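Local coordinates for tryparedoxin (Leishmania major, PDB 3S9F), which probably works as a thioredoxin-fold disulfide reductase that passes electrons to tryparedoxin peroxidase in the parasite's detoxification pathway, at residues E72-H77 and K103-S108; A88-E93 and Y124-I129; R148-Q153 and F160-E165. All blocks are in the same frame, centred on the assembly; numbering follows the deposited sequence. Where two conformers were deposited one is given.

Interaction 1: E72-H77 and K103-S108; sequences EFYEKH and KMPWLS
Tyr74 and Trp106 form a T-shaped pair in which the indole is the edge and the phenol ring the face. The ring planes stand at 69°. The leading atom of the edge is Trp106 CE3, which lies 3.7 Å from Tyr74 CG and sits over the rim of the ring rather than its middle, while Trp106 CZ3 reaches back to Tyr74 CB. With CG of Trp106 set between its backbone N and carbonyl carbon (chi1 50°), the indole folds back toward helix 61-77, where it also meets Leu70 and Val71.

Aliphatic packing completes the contact. Trp106 CB rests 3.7 Å from Tyr74 CE1, farther along the phenol, and Pro105 meets the ring obliquely, its CG 3.6 Å from Tyr74 CD2. Glu75, an exposed residue, adds a marginal touch, its OE2 4.2 Å from Pro105 CG.

Polar bonds do not cross between the segments. Tyr74 OH is hydrogen-bonded to Glu84 on the neighbouring strand 83-89, and the phenol ring also stacks with His78, a magnesium ligand seen for this protein. On the exposed side of the helix, Lys76 NZ and Glu72 OE2 form a salt bridge of 2.6 Å.

Helix and pre-strand loop are thus joined by shape and aromatic edge, while the bond from Tyr74 OH to Glu84 probably limits the swing of the ring and satisfies its polar end.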
loop_
_atom_site.group_PDB
_atom_site.type_symbol
_atom_site.label_atom_id
_atom_site.label_comp_id
_atom_site.label_asym_id
_atom_site.label_seq_id
_atom_site.Cartn_x
_atom_site.Cartn_y
_atom_site.Cartn_z
ATOM N N GLU A 72 -7.352 5.727 -26.498
ATOM C CA GLU A 72 -6.691 6.136 -27.726
ATOM C C GLU A 72 -5.475 7.032 -27.415
ATOM O O GLU A 72 -4.407 6.856 -28.002
ATOM C CB GLU A 72 -7.695 6.836 -28.641
ATOM C CG GLU A 72 -7.240 7.020 -30.071
ATOM C CD GLU A 72 -8.144 7.969 -30.865
ATOM O OE1 GLU A 72 -9.178 8.446 -30.325
ATOM O OE2 GLU A 72 -7.815 8.245 -32.035
ATOM N N PHE A 73 -5.640 7.969 -26.479
ATOM C CA PHE A 73 -4.556 8.877 -26.099
ATOM C C PHE A 73 -3.370 8.117 -25.507
ATOM O O PHE A 73 -2.221 8.394 -25.850
ATOM C CB PHE A 73 -5.032 9.950 -25.104
ATOM C CG PHE A 73 -3.984 10.994 -24.805
ATOM C CD1 PHE A 73 -3.250 10.952 -23.614
ATOM C CD2 PHE A 73 -3.712 12.006 -25.727
ATOM C CE1 PHE A 73 -2.266 11.920 -23.353
ATOM C CE2 PHE A 73 -2.738 12.971 -25.477
ATOM C CZ PHE A 73 -2.014 12.930 -24.284
ATOM N N TYR A 74 -3.660 7.168 -24.614
ATOM C CA TYR A 74 -2.641 6.289 -24.028
ATOM C C TYR A 74 -1.881 5.431 -25.059
ATOM O O TYR A 74 -0.639 5.397 -25.063
ATOM C CB TYR A 74 -3.311 5.380 -23.028
ATOM C CG TYR A 74 -2.396 4.439 -22.292
ATOM C CD1 TYR A 74 -1.912 4.755 -21.020
ATOM C CD2 TYR A 74 -2.065 3.204 -22.847
ATOM C CE1 TYR A 74 -1.109 3.859 -20.325
ATOM C CE2 TYR A 74 -1.249 2.308 -22.179
ATOM C CZ TYR A 74 -0.791 2.630 -20.907
ATOM O OH TYR A 74 -0.012 1.717 -20.240
ATOM N N GLU A 75 -2.620 4.736 -25.919
ATOM C CA GLU A 75 -1.984 3.887 -26.943
ATOM C C GLU A 75 -1.008 4.677 -27.806
ATOM O O GLU A 75 0.092 4.211 -28.096
ATOM C CB GLU A 75 -3.038 3.181 -27.796
ATOM C CG GLU A 75 -3.763 2.091 -27.003
ATOM C CD GLU A 75 -5.001 1.561 -27.691
ATOM O OE1 GLU A 75 -5.354 2.047 -28.785
ATOM O OE2 GLU A 75 -5.639 0.651 -27.115
ATOM N N LYS A 76 -1.405 5.894 -28.156
ATOM C CA LYS A 76 -0.632 6.772 -29.026
ATOM C C LYS A 76 0.557 7.477 -28.362
ATOM O O LYS A 76 1.590 7.688 -29.016
ATOM C CB LYS A 76 -1.560 7.832 -29.605
ATOM C CG LYS A 76 -2.435 7.348 -30.750
ATOM C CD LYS A 76 -3.186 8.536 -31.340
ATOM C CE LYS A 76 -4.516 8.120 -31.925
ATOM N NZ LYS A 76 -5.449 9.284 -31.970
ATOM N N HIS A 77 0.420 7.832 -27.083
ATOM C CA HIS A 77 1.348 8.761 -26.426
ATOM C C HIS A 77 2.025 8.287 -25.135
ATOM O O HIS A 77 2.942 8.955 -24.663
ATOM C CB HIS A 77 0.650 10.088 -26.117
ATOM C CG HIS A 77 0.141 10.806 -27.325
ATOM N ND1 HIS A 77 0.960 11.544 -28.153
ATOM C CD2 HIS A 77 -1.106 10.906 -27.838
ATOM C CE1 HIS A 77 0.240 12.060 -29.133
ATOM N NE2 HIS A 77 -1.017 11.688 -28.964
ATOM N N LYS A 103 -11.321 -3.401 -21.248
ATOM C CA LYS A 103 -11.299 -2.418 -22.336
ATOM C C LYS A 103 -10.073 -1.485 -22.254
ATOM O O LYS A 103 -9.827 -0.693 -23.166
ATOM C CB LYS A 103 -12.588 -1.593 -22.299
ATOM C CG LYS A 103 -13.826 -2.442 -22.582
ATOM C CD LYS A 103 -15.102 -1.630 -22.524
ATOM C CE LYS A 103 -16.223 -2.413 -23.177
ATOM N NZ LYS A 103 -17.556 -1.846 -22.875
ATOM N N MET A 104 -9.327 -1.578 -21.161
ATOM C CA MET A 104 -8.209 -0.650 -20.902
ATOM C C MET A 104 -6.849 -1.293 -21.103
ATOM O O MET A 104 -6.658 -2.456 -20.749
ATOM C CB MET A 104 -8.302 -0.115 -19.474
ATOM C CG MET A 104 -9.597 0.602 -19.202
ATOM S SD MET A 104 -9.790 0.865 -17.440
ATOM C CE MET A 104 -11.394 1.609 -17.456
ATOM N N PRO A 105 -5.905 -0.545 -21.653
ATOM C CA PRO A 105 -4.560 -1.056 -21.932
ATOM C C PRO A 105 -3.565 -0.799 -20.811
ATOM O O PRO A 105 -2.415 -1.175 -20.920
ATOM C CB PRO A 105 -4.134 -0.236 -23.141
ATOM C CG PRO A 105 -4.884 0.999 -23.037
ATOM C CD PRO A 105 -6.195 0.669 -22.417
ATOM N N TRP A 106 -4.020 -0.144 -19.757
ATOM C CA TRP A 106 -3.150 0.245 -18.668
ATOM C C TRP A 106 -3.258 -0.639 -17.419
ATOM O O TRP A 106 -3.680 -1.766 -17.497
ATOM C CB TRP A 106 -3.369 1.720 -18.335
ATOM C CG TRP A 106 -4.777 2.079 -18.163
ATOM C CD1 TRP A 106 -5.583 1.717 -17.141
ATOM C CD2 TRP A 106 -5.572 2.890 -19.028
ATOM N NE1 TRP A 106 -6.827 2.238 -17.306
ATOM C CE2 TRP A 106 -6.847 2.969 -18.461
ATOM C CE3 TRP A 106 -5.335 3.549 -20.230
ATOM C CZ2 TRP A 106 -7.870 3.672 -19.049
ATOM C CZ3 TRP A 106 -6.339 4.246 -20.798
ATOM C CH2 TRP A 106 -7.598 4.301 -20.219
ATOM N N LEU A 107 -2.841 -0.102 -16.278
ATOM C CA LEU A 107 -2.797 -0.840 -15.016
ATOM C C LEU A 107 -4.035 -0.638 -14.148
ATOM O O LEU A 107 -4.795 0.243 -14.390
ATOM C CB LEU A 107 -1.597 -0.381 -14.194
ATOM C CG LEU A 107 -0.218 -0.378 -14.860
ATOM C CD1 LEU A 107 0.881 0.068 -13.940
ATOM C CD2 LEU A 107 0.052 -1.735 -15.362
ATOM N N SER A 108 -4.192 -1.452 -13.114
ATOM C CA SER A 108 -5.292 -1.200 -12.158
ATOM C C SER A 108 -4.880 -1.536 -10.739
ATOM O O SER A 108 -4.125 -2.451 -10.481
ATOM C CB SER A 108 -6.563 -2.012 -12.527
ATOM O OG SER A 108 -7.660 -1.698 -11.670
#

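Interaction 2: A88-E93 and Y124-I129; sequences ASWDEE and YSVESI
Trp90 carries this contact, and Ile129 covers one face of its indole. Ile129 CG2 lies 3.5 Å from the centroid of the six-membered ring, almost straight above it at 5° off the normal, a CH-pi interaction. The other branch follows the same face outward, putting Ile129 CD1 3.6 Å from Trp90 CE3. That spread comes from a chi1 of 51°, which tucks Ile129 CG1 between its backbone N and carbonyl carbon and turns both branches to the indole.

At the edge, Val126 O lies in the ring plane, 3.6 Å from Trp90 CZ2, and Val126 CG1 adds an apolar touch to the same atom.

Hydrogen bonds serve the frame and do not join the segments. Trp90 NE1 is bonded to Thr121 OG1 on helix 114-123, a bond that probably helps fix the rotation of the indole, and Ser89 OG takes the Asp91 N-H at 2.9 Å in an ST turn. A Schellman motif with Ser125 as C-prime residue ends that helix.

Ile129 also touches Cys60, known to form a disulfide with Cys63, probably the redox pair as in thioredoxins. Packing on the indole's face and edge, with NE1 satisfied, thus holds the loop.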
loop_
_atom_site.group_PDB
_atom_site.type_symbol
_atom_site.label_atom_id
_atom_site.label_comp_id
_atom_site.label_asym_id
_atom_site.label_seq_id
_atom_site.Cartn_x
_atom_site.Cartn_y
_atom_site.Cartn_z
ATOM N N ALA A 88 -8.448 3.374 -10.793
ATOM C CA ALA A 88 -8.908 3.381 -9.404
ATOM C C ALA A 88 -10.426 3.314 -9.509
ATOM O O ALA A 88 -11.130 4.343 -9.575
ATOM C CB ALA A 88 -8.436 4.646 -8.695
ATOM N N SER A 89 -10.914 2.083 -9.545
ATOM C CA SER A 89 -12.282 1.805 -9.971
ATOM C C SER A 89 -13.336 2.056 -8.917
ATOM O O SER A 89 -13.186 1.638 -7.770
ATOM C CB SER A 89 -12.405 0.351 -10.426
ATOM O OG SER A 89 -13.761 0.106 -10.763
ATOM N N TRP A 90 -14.407 2.737 -9.320
ATOM C CA TRP A 90 -15.574 2.885 -8.473
ATOM C C TRP A 90 -16.601 1.758 -8.686
ATOM O O TRP A 90 -17.710 1.829 -8.160
ATOM C CB TRP A 90 -16.222 4.245 -8.705
ATOM C CG TRP A 90 -15.519 5.405 -8.025
ATOM C CD1 TRP A 90 -14.230 5.462 -7.551
ATOM C CD2 TRP A 90 -16.102 6.680 -7.765
ATOM N NE1 TRP A 90 -13.980 6.719 -7.007
ATOM C CE2 TRP A 90 -15.115 7.480 -7.136
ATOM C CE3 TRP A 90 -17.366 7.232 -8.021
ATOM C CZ2 TRP A 90 -15.363 8.807 -6.742
ATOM C CZ3 TRP A 90 -17.618 8.535 -7.633
ATOM C CH2 TRP A 90 -16.608 9.321 -7.011
ATOM N N ASP A 91 -16.220 0.716 -9.417
ATOM C CA ASP A 91 -17.077 -0.474 -9.524
ATOM C C ASP A 91 -16.961 -1.262 -8.236
ATOM O O ASP A 91 -15.856 -1.500 -7.739
ATOM C CB ASP A 91 -16.655 -1.357 -10.690
ATOM C CG ASP A 91 -17.201 -0.876 -12.009
ATOM O OD1 ASP A 91 -18.433 -0.951 -12.195
ATOM O OD2 ASP A 91 -16.408 -0.440 -12.865
ATOM N N GLU A 92 -18.103 -1.679 -7.709
ATOM C CA GLU A 92 -18.108 -2.489 -6.503
ATOM C C GLU A 92 -18.468 -3.932 -6.790
ATOM O O GLU A 92 -18.316 -4.791 -5.923
ATOM C CB GLU A 92 -19.013 -1.872 -5.445
ATOM C CG GLU A 92 -18.388 -0.619 -4.847
ATOM C CD GLU A 92 -19.250 0.033 -3.777
ATOM O OE1 GLU A 92 -19.956 -0.687 -3.034
ATOM O OE2 GLU A 92 -19.211 1.277 -3.676
ATOM N N GLU A 93 -18.932 -4.189 -8.011
ATOM C CA GLU A 93 -19.147 -5.557 -8.472
ATOM C C GLU A 93 -17.937 -6.016 -9.261
ATOM O O GLU A 93 -17.520 -5.345 -10.198
ATOM C CB GLU A 93 -20.418 -5.665 -9.333
ATOM C CG GLU A 93 -21.709 -5.251 -8.620
ATOM C CD GLU A 93 -22.110 -6.211 -7.495
ATOM O OE1 GLU A 93 -21.724 -7.399 -7.534
ATOM O OE2 GLU A 93 -22.813 -5.772 -6.564
ATOM N N TYR A 124 -7.642 13.002 -2.999
ATOM C CA TYR A 124 -7.672 13.905 -4.141
ATOM C C TYR A 124 -9.018 14.568 -4.343
ATOM O O TYR A 124 -9.275 15.131 -5.405
ATOM C CB TYR A 124 -7.225 13.164 -5.422
ATOM C CG TYR A 124 -5.763 12.742 -5.356
ATOM C CD1 TYR A 124 -5.401 11.389 -5.302
ATOM C CD2 TYR A 124 -4.744 13.696 -5.359
ATOM C CE1 TYR A 124 -4.059 10.996 -5.242
ATOM C CE2 TYR A 124 -3.407 13.320 -5.313
ATOM C CZ TYR A 124 -3.069 11.972 -5.257
ATOM O OH TYR A 124 -1.732 11.631 -5.189
ATOM N N SER A 125 -9.874 14.480 -3.323
ATOM C CA SER A 125 -11.203 15.124 -3.341
ATOM C C SER A 125 -11.938 14.797 -4.639
ATOM O O SER A 125 -12.455 15.697 -5.318
ATOM C CB SER A 125 -11.065 16.639 -3.194
ATOM O OG SER A 125 -10.436 16.996 -1.981
ATOM N N VAL A 126 -11.966 13.515 -4.998
ATOM C CA VAL A 126 -12.639 13.077 -6.215
ATOM C C VAL A 126 -14.128 12.969 -5.913
ATOM O O VAL A 126 -14.597 11.982 -5.322
ATOM C CB VAL A 126 -12.090 11.737 -6.740
ATOM C CG1 VAL A 126 -12.774 11.389 -8.077
ATOM C CG2 VAL A 126 -10.579 11.842 -6.928
ATOM N N GLU A 127 -14.873 13.982 -6.336
ATOM C CA GLU A 127 -16.287 14.057 -5.985
ATOM C C GLU A 127 -17.187 13.551 -7.095
ATOM O O GLU A 127 -18.380 13.314 -6.879
ATOM C CB GLU A 127 -16.660 15.482 -5.597
ATOM C CG GLU A 127 -16.153 15.873 -4.233
ATOM C CD GLU A 127 -15.868 17.341 -4.154
ATOM O OE1 GLU A 127 -16.252 18.066 -5.099
ATOM O OE2 GLU A 127 -15.268 17.769 -3.152
ATOM N N SER A 128 -16.611 13.394 -8.286
ATOM C CA SER A 128 -17.328 12.898 -9.439
ATOM C C SER A 128 -16.368 12.156 -10.357
ATOM O O SER A 128 -15.136 12.323 -10.293
ATOM C CB SER A 128 -18.002 14.026 -10.224
ATOM O OG SER A 128 -17.054 15.020 -10.566
ATOM N N ILE A 129 -16.946 11.361 -11.229
ATOM C CA ILE A 129 -16.146 10.617 -12.194
ATOM C C ILE A 129 -16.721 10.902 -13.594
ATOM O O ILE A 129 -17.873 11.312 -13.703
ATOM C CB ILE A 129 -16.094 9.098 -11.857
ATOM C CG1 ILE A 129 -17.507 8.516 -11.647
ATOM C CG2 ILE A 129 -15.197 8.847 -10.632
ATOM C CD1 ILE A 129 -17.497 6.975 -11.589
#

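Interaction 3: R148-Q153 and F160-E165; sequences RHALTQ and FPWRDE
His149 O, just before the Ala150 that meets Trp162, is gripped twice: Thr152 OG1 donates to it at 2.8 Å, tilted 18° from the carbonyl plane, and Gln153 N adds a weak bond. Both belong to the last turn of helix 147-153.

The contact is apolar. The methyl of Ala150 sits over the five-membered ring of Trp162, 3.6 Å from its centroid and 22° off the normal, a CH-pi interaction. It is displaced toward CG, which Ala150 CB approaches to 3.3 Å, a tight fit. Farther along the indole, Leu151 CB lies 3.9 Å from Trp162 CH2, and Leu151 CD1 joins it there. The opposite face is backed by Phe160 CA, which leaves the indole sandwiched between the helix and its own chain.

Backbone shape delivers the ring: a cis peptide before Pro161 and a positive phi of 57° at Trp162 turn the chain. Trp162 NE1 is hydrogen-bonded to Asp154 just past the helix, and Trp162 O to Thr144.

The C-terminal tail is thus held by a buried aromatic plate whose one polar ring atom is satisfied, and backbone hydrogen bonding of Asp164 with Val143 runs it along strand 142-144, outermost in this chain.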
loop_
_atom_site.group_PDB
_atom_site.type_symbol
_atom_site.label_atom_id
_atom_site.label_comp_id
_atom_site.label_asym_id
_atom_site.label_seq_id
_atom_site.Cartn_x
_atom_site.Cartn_y
_atom_site.Cartn_z
ATOM N N ARG A 148 -8.859 15.225 -17.122
ATOM C CA ARG A 148 -10.080 14.736 -17.838
ATOM C C ARG A 148 -10.582 15.835 -18.785
ATOM O O ARG A 148 -10.732 15.585 -19.990
ATOM C CB ARG A 148 -11.184 14.287 -16.864
ATOM C CG ARG A 148 -12.462 13.755 -17.541
ATOM C CD ARG A 148 -13.303 14.906 -18.095
ATOM N NE ARG A 148 -14.528 14.442 -18.729
ATOM C CZ ARG A 148 -15.700 14.384 -18.105
ATOM N NH1 ARG A 148 -15.792 14.764 -16.838
ATOM N NH2 ARG A 148 -16.779 13.944 -18.743
ATOM N N HIS A 149 -10.809 17.033 -18.259
ATOM C CA HIS A 149 -11.256 18.120 -19.105
ATOM C C HIS A 149 -10.166 18.600 -20.070
ATOM O O HIS A 149 -10.455 18.821 -21.261
ATOM C CB HIS A 149 -11.912 19.222 -18.267
ATOM C CG HIS A 149 -13.256 18.819 -17.728
ATOM N ND1 HIS A 149 -14.306 18.464 -18.548
ATOM C CD2 HIS A 149 -13.709 18.685 -16.459
ATOM C CE1 HIS A 149 -15.351 18.134 -17.807
ATOM N NE2 HIS A 149 -15.016 18.262 -16.536
ATOM N N ALA A 150 -8.923 18.693 -19.601
ATOM C CA ALA A 150 -7.809 19.121 -20.452
ATOM C C ALA A 150 -7.635 18.232 -21.694
ATOM O O ALA A 150 -7.472 18.734 -22.815
ATOM C CB ALA A 150 -6.515 19.185 -19.641
ATOM N N LEU A 151 -7.687 16.915 -21.502
ATOM C CA LEU A 151 -7.506 16.004 -22.622
ATOM C C LEU A 151 -8.581 16.163 -23.692
ATOM O O LEU A 151 -8.264 16.148 -24.890
ATOM C CB LEU A 151 -7.351 14.543 -22.183
ATOM C CG LEU A 151 -7.357 13.537 -23.351
ATOM C CD1 LEU A 151 -6.130 13.760 -24.223
ATOM C CD2 LEU A 151 -7.412 12.089 -22.869
ATOM N N THR A 152 -9.837 16.342 -23.282
ATOM C CA THR A 152 -10.908 16.534 -24.268
ATOM C C THR A 152 -10.694 17.778 -25.133
ATOM O O THR A 152 -11.072 17.796 -26.301
ATOM C CB THR A 152 -12.310 16.580 -23.626
ATOM O OG1 THR A 152 -12.507 17.840 -22.975
ATOM C CG2 THR A 152 -12.464 15.454 -22.615
ATOM N N GLN A 153 -10.071 18.802 -24.551
ATOM C CA GLN A 153 -9.787 20.052 -25.253
ATOM C C GLN A 153 -8.449 20.017 -26.009
ATOM O O GLN A 153 -8.222 20.814 -26.916
ATOM C CB GLN A 153 -9.797 21.214 -24.260
ATOM C CG GLN A 153 -11.135 21.419 -23.562
ATOM C CD GLN A 153 -11.295 22.811 -22.974
ATOM O OE1 GLN A 153 -10.359 23.382 -22.407
ATOM N NE2 GLN A 153 -12.491 23.369 -23.111
ATOM N N PHE A 160 0.156 18.586 -22.715
ATOM C CA PHE A 160 0.446 17.556 -21.708
ATOM C C PHE A 160 1.665 17.987 -20.869
ATOM O O PHE A 160 2.658 18.457 -21.424
ATOM C CB PHE A 160 0.745 16.227 -22.410
ATOM C CG PHE A 160 1.102 15.109 -21.472
ATOM C CD1 PHE A 160 0.115 14.246 -21.004
ATOM C CD2 PHE A 160 2.418 14.919 -21.043
ATOM C CE1 PHE A 160 0.440 13.209 -20.117
ATOM C CE2 PHE A 160 2.747 13.887 -20.158
ATOM C CZ PHE A 160 1.747 13.032 -19.698
ATOM N N PRO A 161 1.636 17.777 -19.534
ATOM C CA PRO A 161 0.661 17.082 -18.717
ATOM C C PRO A 161 -0.376 17.990 -18.071
ATOM O O PRO A 161 -0.888 17.637 -17.009
ATOM C CB PRO A 161 1.547 16.450 -17.631
ATOM C CG PRO A 161 2.573 17.555 -17.372
ATOM C CD PRO A 161 2.807 18.198 -18.740
ATOM N N TRP A 162 -0.688 19.130 -18.677
ATOM C CA TRP A 162 -1.774 19.972 -18.212
ATOM C C TRP A 162 -1.676 20.428 -16.763
ATOM O O TRP A 162 -2.625 20.364 -16.014
ATOM C CB TRP A 162 -3.109 19.259 -18.451
ATOM C CG TRP A 162 -3.213 18.666 -19.813
ATOM C CD1 TRP A 162 -3.242 19.338 -20.994
ATOM C CD2 TRP A 162 -3.311 17.282 -20.146
ATOM N NE1 TRP A 162 -3.338 18.469 -22.029
ATOM C CE2 TRP A 162 -3.387 17.195 -21.537
ATOM C CE3 TRP A 162 -3.343 16.110 -19.398
ATOM C CZ2 TRP A 162 -3.498 15.998 -22.191
ATOM C CZ3 TRP A 162 -3.440 14.926 -20.051
ATOM C CH2 TRP A 162 -3.521 14.870 -21.430
ATOM N N ARG A 163 -0.515 20.940 -16.398
ATOM C CA ARG A 163 -0.219 21.315 -15.016
ATOM C C ARG A 163 -1.254 22.273 -14.471
ATOM O O ARG A 163 -1.678 23.196 -15.184
ATOM C CB ARG A 163 1.149 21.986 -14.921
ATOM C CG ARG A 163 2.303 21.098 -15.259
ATOM C CD ARG A 163 3.619 21.668 -14.728
ATOM N NE ARG A 163 4.524 20.551 -14.531
ATOM C CZ ARG A 163 4.679 19.898 -13.384
ATOM N NH1 ARG A 163 4.037 20.284 -12.280
ATOM N NH2 ARG A 163 5.504 18.870 -13.344
ATOM N N ASP A 164 -1.640 22.069 -13.218
ATOM C CA ASP A 164 -2.581 22.957 -12.545
ATOM C C ASP A 164 -2.025 24.361 -12.413
ATOM O O ASP A 164 -0.800 24.546 -12.344
ATOM C CB ASP A 164 -2.936 22.416 -11.164
ATOM C CG ASP A 164 -3.906 21.258 -11.229
ATOM O OD1 ASP A 164 -4.220 20.795 -12.342
ATOM O OD2 ASP A 164 -4.366 20.822 -10.157
ATOM N N GLU A 165 -2.948 25.329 -12.360
ATOM C CA GLU A 165 -2.681 26.780 -12.267
ATOM C C GLU A 165 -1.770 27.307 -13.377
ATOM O O GLU A 165 -2.025 27.052 -14.562
ATOM C CB GLU A 165 -2.212 27.206 -10.860
ATOM C CG GLU A 165 -0.845 26.683 -10.420
ATOM C CD GLU A 165 -0.861 26.120 -9.006
ATOM O OE1 GLU A 165 -0.884 26.917 -8.045
ATOM O OE2 GLU A 165 -0.851 24.880 -8.853
#

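An aromatic side chain dominates each contact, yet its setting differs. Interaction 3 is buried throughout, interaction 1 partly so, and interaction 2 lies near the surface beside the CxxC cysteines. Interactions 1 and 2 lie on opposite sides of the chain's centre but reach the same sheet, through neighbouring strands 107-108 and 83-89. Interaction 3 works from the C-terminal end and meets interaction 1 directly, since Phe73 packs its CD2 3.3 Å from Leu151 CD1 and also touches Trp162 and Phe160. Aromatic edge meets face in interaction 1, whereas aliphatic groups lie over indoles in interactions 2 and 3; none has a hydrogen bond between its segments.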